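Local atomic coordinates of cyclodipeptide synthase, BtCDPS (Bacillus thermoamylovorans, PDB entry 6ZTU), a protein that probably transfers aminoacyl groups to build cyclodipeptides. Residues Gln42-Ile45 with His46-Asp50; His93-Phe96 with Ser97-Leu101. All coordinates share one frame; numbering follows the deposited sequence.

Contact 1. Residues Gln42-Ile45 with His46-Asp50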
# COMPACT_ATOMS: atom_id res chain seq x y z
N GLN A 42 -5.40 15.36 -5.43
CA GLN A 42 -5.73 16.05 -4.19
C GLN A 42 -7.15 15.73 -3.75
O GLN A 42 -7.39 15.40 -2.58
CB GLN A 42 -5.55 17.56 -4.39
CG GLN A 42 -5.92 18.39 -3.18
CD GLN A 42 -5.71 19.87 -3.42
OE1 GLN A 42 -5.83 20.35 -4.54
NE2 GLN A 42 -5.39 20.60 -2.36
N ASN A 43 -8.11 15.79 -4.67
CA ASN A 43 -9.50 15.55 -4.32
C ASN A 43 -9.72 14.14 -3.77
O ASN A 43 -10.44 13.96 -2.78
CB ASN A 43 -10.41 15.79 -5.52
CG ASN A 43 -11.87 15.83 -5.14
OD1 ASN A 43 -12.26 16.52 -4.20
ND2 ASN A 43 -12.70 15.07 -5.86
N TYR A 44 -9.13 13.13 -4.42
CA TYR A 44 -9.33 11.75 -3.97
C TYR A 44 -8.69 11.52 -2.61
O TYR A 44 -9.28 10.85 -1.75
CB TYR A 44 -8.77 10.78 -5.00
CG TYR A 44 -9.00 9.32 -4.66
CD1 TYR A 44 -10.28 8.77 -4.69
CD2 TYR A 44 -7.95 8.49 -4.30
CE1 TYR A 44 -10.50 7.44 -4.39
CE2 TYR A 44 -8.16 7.14 -4.00
CZ TYR A 44 -9.44 6.63 -4.04
OH TYR A 44 -9.68 5.30 -3.73
N ILE A 45 -7.49 12.05 -2.40
CA ILE A 45 -6.84 11.90 -1.10
C ILE A 45 -7.71 12.54 -0.01
O ILE A 45 -7.89 11.96 1.07
CB ILE A 45 -5.42 12.49 -1.15
CG1 ILE A 45 -4.48 11.53 -1.90
CG2 ILE A 45 -4.89 12.78 0.25
CD1 ILE A 45 -3.13 12.12 -2.27
N HIS A 46 -8.30 13.70 -0.30
CA HIS A 46 -9.23 14.30 0.66
C HIS A 46 -10.43 13.40 0.91
O HIS A 46 -10.87 13.24 2.05
CB HIS A 46 -9.66 15.68 0.17
CG HIS A 46 -8.73 16.78 0.59
ND1 HIS A 46 -8.98 17.60 1.67
CD2 HIS A 46 -7.54 17.17 0.08
CE1 HIS A 46 -7.98 18.46 1.80
NE2 HIS A 46 -7.10 18.22 0.85
N GLN A 47 -10.98 12.79 -0.15
CA GLN A 47 -12.11 11.90 0.04
C GLN A 47 -11.74 10.72 0.93
O GLN A 47 -12.50 10.36 1.83
CB GLN A 47 -12.61 11.40 -1.32
CG GLN A 47 -13.32 12.45 -2.14
CD GLN A 47 -14.15 11.82 -3.23
OE1 GLN A 47 -13.66 10.97 -3.98
NE2 GLN A 47 -15.42 12.21 -3.33
N LEU A 48 -10.57 10.12 0.69
CA LEU A 48 -10.13 9.00 1.52
C LEU A 48 -10.06 9.39 2.98
O LEU A 48 -10.55 8.66 3.86
CB LEU A 48 -8.76 8.49 1.05
CG LEU A 48 -8.63 7.80 -0.30
CD1 LEU A 48 -7.15 7.55 -0.57
CD2 LEU A 48 -9.41 6.49 -0.29
N ILE A 49 -9.47 10.54 3.26
CA ILE A 49 -9.22 10.95 4.64
C ILE A 49 -10.50 11.47 5.29
O ILE A 49 -10.76 11.20 6.46
CB ILE A 49 -8.08 11.98 4.67
CG1 ILE A 49 -6.75 11.29 4.33
CG2 ILE A 49 -7.99 12.64 6.03
CD1 ILE A 49 -5.63 12.24 4.00
N ASP A 50 -11.34 12.19 4.53
CA ASP A 50 -12.63 12.62 5.07
C ASP A 50 -13.48 11.44 5.48
O ASP A 50 -14.03 11.40 6.59
CB ASP A 50 -13.38 13.47 4.05
CG ASP A 50 -12.73 14.82 3.82
OD1 ASP A 50 -11.95 15.26 4.69
OD2 ASP A 50 -13.01 15.44 2.77

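Contact 2. Residues His93-Phe96 with Ser97-Leu101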
# COMPACT_ATOMS: atom_id res chain seq x y z
N HIS A 93 2.11 13.99 -2.06
CA HIS A 93 1.20 13.16 -1.27
C HIS A 93 1.14 13.63 0.18
O HIS A 93 0.06 13.67 0.78
CB HIS A 93 1.65 11.70 -1.32
CG HIS A 93 1.36 11.02 -2.63
ND1 HIS A 93 1.94 9.81 -2.98
CD2 HIS A 93 0.57 11.38 -3.67
CE1 HIS A 93 1.51 9.46 -4.18
NE2 HIS A 93 0.68 10.39 -4.62
N PHE A 94 2.29 13.99 0.75
CA PHE A 94 2.30 14.46 2.13
C PHE A 94 1.50 15.75 2.28
O PHE A 94 0.69 15.88 3.20
CB PHE A 94 3.74 14.66 2.61
CG PHE A 94 3.85 14.92 4.09
CD1 PHE A 94 3.60 16.18 4.61
CD2 PHE A 94 4.21 13.90 4.96
CE1 PHE A 94 3.69 16.42 5.98
CE2 PHE A 94 4.30 14.13 6.33
CZ PHE A 94 4.05 15.39 6.84
N ARG A 95 1.71 16.70 1.37
CA ARG A 95 0.99 17.98 1.45
C ARG A 95 -0.52 17.76 1.47
O ARG A 95 -1.22 18.23 2.37
CB ARG A 95 1.38 18.88 0.28
CG ARG A 95 0.67 20.24 0.29
CD ARG A 95 0.95 21.03 -0.99
NE ARG A 95 2.22 20.63 -1.60
CZ ARG A 95 2.35 20.23 -2.87
NH1 ARG A 95 1.29 20.19 -3.67
NH2 ARG A 95 3.55 19.86 -3.33
N PHE A 96 -1.04 17.04 0.47
CA PHE A 96 -2.48 16.83 0.37
C PHE A 96 -3.00 16.04 1.56
O PHE A 96 -4.10 16.30 2.05
CB PHE A 96 -2.84 16.11 -0.93
CG PHE A 96 -2.52 16.90 -2.17
CD1 PHE A 96 -2.48 18.29 -2.13
CD2 PHE A 96 -2.27 16.26 -3.37
CE1 PHE A 96 -2.18 19.02 -3.27
CE2 PHE A 96 -1.99 16.99 -4.52
CZ PHE A 96 -1.93 18.37 -4.46
N SER A 97 -2.25 15.03 2.01
CA SER A 97 -2.68 14.26 3.16
C SER A 97 -2.70 15.12 4.42
O SER A 97 -3.65 15.06 5.21
CB SER A 97 -1.78 13.04 3.36
OG SER A 97 -1.83 12.21 2.21
N GLU A 98 -1.65 15.92 4.63
CA GLU A 98 -1.61 16.79 5.81
C GLU A 98 -2.80 17.75 5.82
O GLU A 98 -3.44 17.92 6.86
CB GLU A 98 -0.29 17.55 5.84
CG GLU A 98 -0.03 18.30 7.13
CD GLU A 98 -0.60 19.70 7.11
OE1 GLU A 98 -0.78 20.26 6.01
OE2 GLU A 98 -0.87 20.24 8.21
N GLU A 99 -3.10 18.37 4.67
CA GLU A 99 -4.27 19.24 4.54
C GLU A 99 -5.53 18.59 5.08
O GLU A 99 -6.21 19.14 5.95
CB GLU A 99 -4.51 19.61 3.07
CG GLU A 99 -3.58 20.62 2.47
CD GLU A 99 -3.87 20.81 0.99
OE1 GLU A 99 -4.87 20.22 0.50
OE2 GLU A 99 -3.11 21.55 0.33
N ALA A 100 -5.86 17.41 4.56
CA ALA A 100 -7.13 16.77 4.88
C ALA A 100 -7.15 16.29 6.32
O ALA A 100 -8.19 16.37 6.99
CB ALA A 100 -7.39 15.62 3.91
N LEU A 101 -6.03 15.77 6.82
CA LEU A 101 -5.98 15.38 8.22
C LEU A 101 -6.20 16.59 9.12
O LEU A 101 -7.03 16.55 10.04
CB LEU A 101 -4.64 14.70 8.52
CG LEU A 101 -4.53 13.29 7.95
CD1 LEU A 101 -3.07 12.81 7.99
CD2 LEU A 101 -5.44 12.32 8.69

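Contact 1. Residues Gln42-Ile45 with His46-Asp50
The Tyr44 ring carries Leu48 on one face: Leu48 CG stands 4.1 Å from the centroid of the Tyr44 ring, 23° off the ring normal and displaced toward the rim, a CH-pi contact one helical turn along. Both methyls of Leu48 stay on that face, CD1 3.6 Å from Tyr44 CE2 and CD2, nearer the hydroxyl end, 3.7 Å from Tyr44 OH. Tyr44 reaches this position because its CG is anti to the backbone N (chi1 -177°), which swings the ring along the helix toward the following turn. Phe40 meets the same tyrosine edge-to-face. The His46 imidazole, in contrast, has a backbone oxygen at its edge, Gln42 O lying in the ring plane 3.2 Å from His46 CD2. The Gln42 side chain runs alongside in the same direction, with its CG 3.8 Å from His46 CD2 and its amide plane turned 63° from the ring. The polar ends of both side chains turn to the neighbouring helix 79-103, where they find Glu99 and, for His46 ND1, Lys103.

All of this lies in the first turns of helix 42-55, the helical crossover of the beta-alpha-beta unit between the parallel strands 28-32 and 58-63. Backbone i to i+4 bonds hold the turn, among them Leu48 N to Tyr44 O at 2.9 Å. On the buried flank Ile45 and Ile49 point the same way, Ile45 CG2 packing 3.9 Å from Ile49 CD1. Gln47 crosses Tyr44 at about a right angle, its OE1 taken by Gln230 NE2.

Contact 2. Residues His93-Phe96 with Ser97-Leu101
His93 O is gripped twice by Ser97, by the backbone N at 2.9 Å and by the hydroxyl OG at 2.8 Å, the two donors reaching the oxygen from opposite faces of its carbonyl plane. With OG anti to its own carbonyl carbon (chi1 -60°), the serine folds back over the preceding turn and satisfies its hydroxyl within the buried side of the helix. Glu98 N reaches Phe94 O at 2.7 Å in a nearly straight bond (165°), while Phe94 CE1 lies 4.1 Å from Glu98 CB; the Glu98 carboxylate itself pairs with Arg102. Glu99 runs alongside both Arg95 and Phe96, its OE2 4.0 Å from Arg95 CG and its OE1 4.0 Å from Phe96 CD1. The charged ends of Arg95 and Glu99 do not meet. Replacing Glu99 with an alanine would probably leave the Gln42 amide and His46 NE2 without the acceptor they share in Glu99 OE1, with the imidazole still tied through ND1 to Lys103. Within helix 79-103, Phe96, Ser97 and Ala100 pack on helix 42-55, whereas Phe94, Ser97 and Leu101 reach strand 110-112 at Ile110, and His93 and Ser97 touch strand 58-63 through Leu63 and Val61.

Contacts 1 and 2 are successive along the chain and adjacent in space, their centres about 9 Å apart, each a local stretch of one of two packed helices, 42-55 and 79-103. The joint is polar at Glu99, whose OE1 is 2.9 Å from Gln42 NE2 and 3.0 Å from His46 NE2, both probable hydrogen bonds. Van der Waals packing flanks it: Ala100 CB lies 3.4 Å from His46 ND1, and Phe96 CD2 3.6 Å from Gln42 CA. Neither contact supplies a residue of the hexanediol pocket. The side chain of His93 comes within about 7 Å of that ligand and that of Leu48 within about 10 Å, and His93 also packs on Ile33, a pocket residue like Leu63.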